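Local coordinates for protein ciona betagamma-crystallin (Ciona intestinalis, PDB 2BV2) that binds two calcium ions in a single betagamma-crystallin domain and serves as a structural component of the neuroectodermal visual system, at residues I3-D8 with K14-E19; S35-E40 with G68-N73. All blocks are in the same frame, centred on the assembly; numbering follows the deposited sequence.

Contact 1 (I3-D8 with K14-E19). With CA (calcium ion), chain C.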
# COMPACT_ATOMS: atom_id res chain seq x y z
N ILE A 3 7.16 3.07 3.69
CA ILE A 3 6.44 2.66 2.48
C ILE A 3 5.81 3.90 1.88
O ILE A 3 5.35 4.80 2.60
CB ILE A 3 5.39 1.59 2.80
CG1 ILE A 3 4.86 0.95 1.51
CG2 ILE A 3 4.24 2.18 3.61
CD1 ILE A 3 3.91 -0.20 1.77
N ILE A 4 5.80 3.96 0.55
CA ILE A 4 5.17 5.06 -0.18
C ILE A 4 4.09 4.49 -1.11
O ILE A 4 4.39 3.66 -1.99
CB ILE A 4 6.19 5.85 -1.00
CG1 ILE A 4 7.30 6.39 -0.10
CG2 ILE A 4 5.51 6.98 -1.74
CD1 ILE A 4 8.55 6.78 -0.87
N LEU A 5 2.86 4.95 -0.91
CA LEU A 5 1.70 4.51 -1.67
C LEU A 5 1.40 5.55 -2.73
O LEU A 5 1.46 6.74 -2.44
CB LEU A 5 0.49 4.41 -0.75
CG LEU A 5 0.62 3.57 0.53
CD1 LEU A 5 -0.66 3.63 1.31
CD2 LEU A 5 1.03 2.12 0.28
N PHE A 6 1.07 5.10 -3.94
CA PHE A 6 0.82 5.99 -5.07
C PHE A 6 -0.56 5.78 -5.64
O PHE A 6 -0.98 4.64 -5.82
CB PHE A 6 1.84 5.75 -6.19
CG PHE A 6 3.23 6.18 -5.85
CD1 PHE A 6 3.70 7.44 -6.22
CD2 PHE A 6 4.09 5.32 -5.20
CE1 PHE A 6 5.00 7.84 -5.88
CE2 PHE A 6 5.39 5.72 -4.85
CZ PHE A 6 5.84 6.95 -5.20
N GLU A 7 -1.20 6.88 -6.04
CA GLU A 7 -2.53 6.85 -6.63
C GLU A 7 -2.58 6.17 -7.99
O GLU A 7 -3.54 5.44 -8.29
CB GLU A 7 -3.02 8.30 -6.74
CG GLU A 7 -4.35 8.51 -7.46
CD GLU A 7 -4.39 9.83 -8.22
OE1 GLU A 7 -3.38 10.55 -8.19
OE2 GLU A 7 -5.42 10.15 -8.85
N ASP A 8 -1.55 6.41 -8.81
CA ASP A 8 -1.47 5.86 -10.15
C ASP A 8 -0.36 4.81 -10.29
O ASP A 8 0.59 4.79 -9.53
CB ASP A 8 -1.19 6.96 -11.18
CG ASP A 8 -2.26 8.06 -11.18
OD1 ASP A 8 -3.39 7.83 -10.67
OD2 ASP A 8 -1.94 9.17 -11.68
N LYS A 14 -0.91 11.17 -6.83
CA LYS A 14 -0.75 11.51 -5.41
C LYS A 14 0.01 10.41 -4.65
O LYS A 14 -0.15 9.21 -4.92
CB LYS A 14 -2.13 11.73 -4.78
CG LYS A 14 -2.13 12.48 -3.48
CD LYS A 14 -3.59 12.79 -3.03
CE LYS A 14 -3.66 13.70 -1.80
NZ LYS A 14 -5.06 13.92 -1.32
N LYS A 15 0.84 10.82 -3.70
CA LYS A 15 1.57 9.83 -2.93
C LYS A 15 1.40 10.06 -1.44
O LYS A 15 1.13 11.18 -1.01
CB LYS A 15 3.05 9.79 -3.32
CG LYS A 15 3.82 11.05 -3.13
CD LYS A 15 5.23 10.88 -3.68
CE LYS A 15 6.18 11.93 -3.16
NZ LYS A 15 7.52 11.84 -3.83
N LEU A 16 1.52 8.96 -0.70
CA LEU A 16 1.43 8.96 0.77
C LEU A 16 2.59 8.14 1.30
O LEU A 16 2.67 6.94 1.03
CB LEU A 16 0.11 8.34 1.23
CG LEU A 16 -0.10 8.26 2.74
CD1 LEU A 16 -0.21 9.66 3.31
CD2 LEU A 16 -1.32 7.46 3.10
N GLU A 17 3.48 8.79 2.04
CA GLU A 17 4.59 8.09 2.70
C GLU A 17 4.18 7.75 4.13
O GLU A 17 3.69 8.62 4.85
CB GLU A 17 5.85 8.95 2.73
CG GLU A 17 7.05 8.22 3.30
CD GLU A 17 8.28 9.09 3.40
OE1 GLU A 17 8.63 9.73 2.38
OE2 GLU A 17 8.88 9.13 4.50
N LEU A 18 4.39 6.49 4.51
CA LEU A 18 4.07 6.01 5.85
C LEU A 18 5.26 5.33 6.52
O LEU A 18 6.07 4.64 5.88
CB LEU A 18 2.89 5.04 5.80
CG LEU A 18 1.57 5.63 5.31
CD1 LEU A 18 0.63 4.51 4.89
CD2 LEU A 18 0.93 6.51 6.38
N GLU A 19 5.38 5.56 7.83
CA GLU A 19 6.41 4.90 8.63
C GLU A 19 5.80 4.16 9.82
O GLU A 19 6.51 3.71 10.73
CB GLU A 19 7.42 5.94 9.11
CG GLU A 19 8.16 6.62 7.97
CD GLU A 19 8.95 7.81 8.41
OE1 GLU A 19 8.33 8.78 8.90
OE2 GLU A 19 10.19 7.78 8.25
CA CA C . -5.55 4.38 -8.60
O HOH W 1 -6.77 3.54 -10.40
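The antiparallel beta hairpin that opens the first Greek key motif pairs Ile3-Phe6 with Lys15-Leu18, and Glu7 is tied to Lys14 at the turn end. Ile3 and Leu18 exchange two backbone hydrogen bonds, Leu18 N to Ile3 O being the shorter at 2.7 Å, and Leu5 and Leu16 form the next such pair. At the turn end, Glu7 N donates to Lys14 O, while Lys14 N returns a bond of 2.9 Å to Glu7 OE1 through the anti lone pair of the carboxylate, nearly straight at 168°. With Glu7 CG anti to the backbone N (chi1 175°), the side chain reaches across, and the turn about CB-CG puts OE1 at Lys14 N. On one face, Leu5 CD1 meets Leu18 CD1 at 3.9 Å, and Ile3 CG2 lies alongside Leu18 CB. On the other, the aliphatic chain of Lys15 runs beside the Phe6 ring, Lys15 CD 3.8 Å from Phe6 CE1, and Ile4 CG1 touches Glu17 CG. Glu7 O binds calcium at 2.3 Å, with Ile33, Ser35 and Asp75 also supplying ligands. Strand 15-18 is an outermost strand of its sheet within the chain, whereas strand 2-6 is flanked by strand 36-41, and Ile3 reaches Trp44 and Val46 of the second sheet.

Contact 2 (S35-E40 with G68-N73). With CA (calcium ion), chain C.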
# COMPACT_ATOMS: atom_id res chain seq x y z
N SER A 35 -2.48 2.29 -6.70
CA SER A 35 -2.19 1.56 -7.92
C SER A 35 -0.70 1.23 -8.11
O SER A 35 -0.37 0.45 -8.98
CB SER A 35 -2.74 2.36 -9.10
OG SER A 35 -4.15 2.50 -9.04
N SER A 36 0.21 1.85 -7.34
CA SER A 36 1.59 1.40 -7.26
C SER A 36 2.18 1.73 -5.89
O SER A 36 1.62 2.53 -5.13
CB SER A 36 2.44 2.03 -8.36
OG SER A 36 2.49 3.44 -8.25
N ILE A 37 3.31 1.09 -5.58
CA ILE A 37 3.91 1.15 -4.25
C ILE A 37 5.43 1.08 -4.34
O ILE A 37 5.96 0.33 -5.14
CB ILE A 37 3.42 -0.03 -3.34
CG1 ILE A 37 1.92 0.06 -3.06
CG2 ILE A 37 4.21 -0.06 -2.01
CD1 ILE A 37 1.40 -1.12 -2.24
N ILE A 38 6.11 1.87 -3.51
CA ILE A 38 7.53 1.73 -3.30
C ILE A 38 7.77 1.43 -1.83
O ILE A 38 7.34 2.20 -0.96
CB ILE A 38 8.31 3.00 -3.69
CG1 ILE A 38 8.19 3.22 -5.20
CG2 ILE A 38 9.79 2.88 -3.22
CD1 ILE A 38 8.89 4.46 -5.72
N VAL A 39 8.42 0.31 -1.54
CA VAL A 39 8.87 0.05 -0.17
C VAL A 39 10.33 0.47 -0.09
O VAL A 39 11.19 -0.15 -0.72
CB VAL A 39 8.70 -1.43 0.23
CG1 VAL A 39 9.24 -1.68 1.63
CG2 VAL A 39 7.24 -1.85 0.18
N GLU A 40 10.61 1.52 0.67
CA GLU A 40 11.98 2.00 0.84
C GLU A 40 12.75 1.14 1.84
O GLU A 40 13.90 0.79 1.60
CB GLU A 40 11.99 3.46 1.31
CG GLU A 40 11.25 4.41 0.39
CD GLU A 40 12.00 4.71 -0.90
OE1 GLU A 40 13.00 4.04 -1.21
OE2 GLU A 40 11.57 5.65 -1.61
N GLY A 68 -0.65 -5.91 -9.93
CA GLY A 68 -0.20 -7.26 -10.31
C GLY A 68 1.17 -7.59 -9.75
O GLY A 68 1.43 -8.76 -9.44
N SER A 69 2.03 -6.58 -9.58
CA SER A 69 3.36 -6.81 -9.08
C SER A 69 3.36 -7.23 -7.61
O SER A 69 4.32 -7.85 -7.17
CB SER A 69 4.23 -5.58 -9.29
OG SER A 69 3.92 -4.61 -8.34
N TRP A 70 2.30 -6.94 -6.86
CA TRP A 70 2.14 -7.54 -5.52
C TRP A 70 1.07 -8.64 -5.42
O TRP A 70 0.82 -9.18 -4.35
CB TRP A 70 1.93 -6.49 -4.43
CG TRP A 70 0.64 -5.70 -4.46
CD1 TRP A 70 -0.58 -6.09 -3.96
CD2 TRP A 70 0.47 -4.37 -4.95
NE1 TRP A 70 -1.50 -5.08 -4.14
CE2 TRP A 70 -0.88 -4.01 -4.73
CE3 TRP A 70 1.32 -3.43 -5.55
CZ2 TRP A 70 -1.41 -2.77 -5.12
CZ3 TRP A 70 0.81 -2.21 -5.93
CH2 TRP A 70 -0.54 -1.88 -5.72
N GLY A 71 0.50 -9.01 -6.57
CA GLY A 71 -0.52 -10.06 -6.67
C GLY A 71 -1.92 -9.58 -6.30
O GLY A 71 -2.80 -10.39 -6.02
N GLY A 72 -2.12 -8.26 -6.32
CA GLY A 72 -3.36 -7.67 -5.83
C GLY A 72 -4.21 -7.03 -6.90
O GLY A 72 -3.97 -7.21 -8.09
N ASN A 73 -5.21 -6.28 -6.44
CA ASN A 73 -6.22 -5.63 -7.25
C ASN A 73 -6.04 -4.11 -7.20
O ASN A 73 -5.60 -3.56 -6.19
CB ASN A 73 -7.62 -5.96 -6.70
CG ASN A 73 -8.02 -7.43 -6.89
OD1 ASN A 73 -7.77 -8.02 -7.93
ND2 ASN A 73 -8.68 -8.00 -5.87
CA CA C . -5.55 4.38 -8.60
O HOH W 1 -6.77 3.54 -10.40
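Trp70 lays its indole against Ile37, the two side chains crossing at about a right angle. Ile37 CD1 sits over one face of the six-membered ring of Trp70, 4.0 Å from its centroid and 12° off the normal, a CH-pi contact, while Ile37 CG1 approaches Trp70 CZ3 at the rim (3.8 Å). With CG set between its backbone N and carbonyl carbon (chi1 68°), Trp70 sends the indole inward from the loop between strands 62-64 and 79-82. The benzo edge of the ring meets backbone at the start of strand 36-41: Trp70 CH2 is 3.9 Å from Ser35 C, and Ser36 CA lies in the plane of the ring, 3.9 Å from Trp70 CZ3. Here Ser35 and Ser36 both face Phe6 of the neighbouring strand in a classic beta bulge. The contact belongs to the buried interior of the betagamma-crystallin domain, where Leu59 and Leu77 touch both Ile37 and Trp70, and Tyr57 stacks edge-to-face on the indole. An alanine at Trp70 would take away the whole indole and is likely to open a gap beside Ile37 and the Ser35-Ser36 backbone, with Tyr57 losing its aromatic partner. Ser35 OG binds calcium at 2.4 Å while also hydrogen-bonding to Asp74.

Overall arrangement
Contact 1 closes along the chain before contact 2 opens, and their centres lie about 11 Å apart within one betagamma-crystallin domain. They meet in the four-stranded antiparallel sheet, where strands 2-6 and 36-41 are neighbours: Ile4 N lies 2.8 Å from Ile38 O, a probable hydrogen bond, and Asp8 O probably bonds to Ser36 OG. Contact 1 extends this sheet to its outermost strand 15-18, whereas contact 2 joins it to the loop that leads from strand 62-64 to strand 79-82 of the other sheet. One calcium ion and its water belong to both contacts, so the metal links the turn end of the first hairpin to the start of strand 36-41.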